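Local atomic coordinates of UDP-glucose 6-dehydrogenase (Pyrobaculum islandicum, PDB entry 3VTF), a protein that probably catalyses the oxidation of UDP-glucose to UDP-glucuronate, using two molecules of NAD+, in nucleotide-sugar biosynthesis. Residues 95-99 / 134-138. Numbering follows the deposited sequence.
Sequences VAATD and KGRWH
Ala96 and Lys134 approach to 5.0 Å between their CA atoms, as do Asp99 and His138, where the chain leaving helix 91-96 meets the loop that turns out of helix 118-134 through Gly135, a residue of positive phi. The side chain of Lys134 reaches across to segment 95-99: its CG stands anti to the backbone N (chi1 -170°), and a bend at chi3 (71°) turns the ammonium toward a cluster of oxygens. NZ donates to Thr98 O and forms a salt bridge with Asp99 OD1, while a further bond runs back to Trp137 O of its own loop; the placement of NZ is somewhat uncertain, so these bonds are approximate. Nearer its backbone, Lys134 CD passes 3.6 Å from Ala96 O. A water donates to Asp99 OD1 at 2.9 Å, and Lys134 CG lies 3.6 Å above one face of the Arg136 guanidinium.

The His138 ring is sandwiched. Val95 CG1 lies over one face, 4.1 Å from the ring centroid in a CH-pi contact, and Asp99 O sits 3.3 Å above the opposite face, offset toward the rim. At the ring edge, CD2 comes within 3.2 Å of Thr98 O. Val95 O is displaced from the ring plane toward the Val95 CG1 face, and the hydrogen bond it accepts from NE2 is therefore weak and bent (121° at the hydrogen). Replacing His138 by alanine would remove the ring, and is likely to open a gap between Val95 CG1 and Asp99 O and leave Val95 O without its weak donor. Thr98 OG1 bonds to Ser25 OG, and Asp99 pairs through its backbone with Ser23 and Leu139. The arrangement thus joins two helix-to-strand connections at the entry to the adjacent parallel strands 100-103 and 139-142, as expected in the Rossmann-type NAD-binding domain of this dehydrogenase family.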
# COMPACT_ATOMS: atom_id res chain seq x y z
N VAL A 95 14.49 3.58 37.46
CA VAL A 95 13.21 2.93 37.71
C VAL A 95 12.65 3.27 39.11
O VAL A 95 11.42 3.60 39.28
CB VAL A 95 13.37 1.41 37.54
CG1 VAL A 95 12.07 0.71 37.86
CG2 VAL A 95 13.77 1.11 36.08
N ALA A 96 13.50 3.13 40.14
CA ALA A 96 12.96 3.22 41.53
C ALA A 96 12.50 4.62 41.83
O ALA A 96 11.64 4.82 42.67
CB ALA A 96 13.99 2.75 42.57
N ALA A 97 13.00 5.59 41.06
CA ALA A 97 12.69 6.98 41.32
C ALA A 97 11.41 7.43 40.52
O ALA A 97 10.93 8.56 40.65
CB ALA A 97 13.94 7.86 41.00
N THR A 98 10.81 6.54 39.74
CA THR A 98 9.68 6.94 38.89
C THR A 98 8.47 5.98 39.06
O THR A 98 8.53 5.07 39.83
CB THR A 98 10.15 7.00 37.40
OG1 THR A 98 10.68 5.74 37.04
CG2 THR A 98 11.33 8.06 37.18
N ASP A 99 7.39 6.18 38.29
CA ASP A 99 6.22 5.32 38.37
C ASP A 99 5.96 4.54 37.09
O ASP A 99 5.22 3.56 37.11
CB ASP A 99 5.03 6.13 38.67
CG ASP A 99 5.05 6.65 40.12
OD1 ASP A 99 5.50 5.90 41.00
OD2 ASP A 99 4.62 7.79 40.31
N LYS A 134 11.64 -0.23 44.92
CA LYS A 134 10.60 0.82 45.17
C LYS A 134 9.53 0.33 46.14
O LYS A 134 8.92 1.12 46.90
CB LYS A 134 9.88 1.29 43.84
CG LYS A 134 9.01 2.50 44.03
CD LYS A 134 8.45 3.17 42.73
CE LYS A 134 7.40 2.32 42.07
NZ LYS A 134 6.64 3.03 40.98
N GLY A 135 9.18 -0.95 46.03
CA GLY A 135 8.12 -1.50 46.86
C GLY A 135 6.70 -1.13 46.52
O GLY A 135 5.79 -1.45 47.31
N ARG A 136 6.43 -0.47 45.38
CA ARG A 136 5.00 -0.27 45.06
C ARG A 136 4.75 -0.32 43.55
O ARG A 136 5.68 -0.43 42.82
CB ARG A 136 4.38 0.97 45.73
CG ARG A 136 5.03 2.26 45.37
CD ARG A 136 4.97 3.35 46.47
NE ARG A 136 5.54 4.56 45.84
CZ ARG A 136 6.81 4.97 45.96
NH1 ARG A 136 7.67 4.38 46.79
NH2 ARG A 136 7.19 6.02 45.30
N TRP A 137 3.50 -0.27 43.16
CA TRP A 137 3.10 -0.52 41.77
C TRP A 137 3.88 0.38 40.85
O TRP A 137 4.24 1.54 41.22
CB TRP A 137 1.66 -0.18 41.64
CG TRP A 137 1.13 -0.31 40.22
CD1 TRP A 137 0.59 -1.45 39.63
CD2 TRP A 137 1.00 0.76 39.21
NE1 TRP A 137 0.19 -1.19 38.37
CE2 TRP A 137 0.40 0.12 38.03
CE3 TRP A 137 1.38 2.12 39.12
CZ2 TRP A 137 0.13 0.81 36.86
CZ3 TRP A 137 1.08 2.83 37.93
CH2 TRP A 137 0.45 2.19 36.82
N HIS A 138 4.17 -0.16 39.68
CA HIS A 138 4.91 0.54 38.62
C HIS A 138 4.35 0.09 37.27
O HIS A 138 3.82 -1.02 37.16
CB HIS A 138 6.34 0.02 38.61
CG HIS A 138 7.36 1.03 38.04
ND1 HIS A 138 7.88 0.88 36.79
CD2 HIS A 138 7.93 2.18 38.57
CE1 HIS A 138 8.73 1.90 36.52
NE2 HIS A 138 8.76 2.69 37.61
O HOH W 1 4.66 5.32 43.71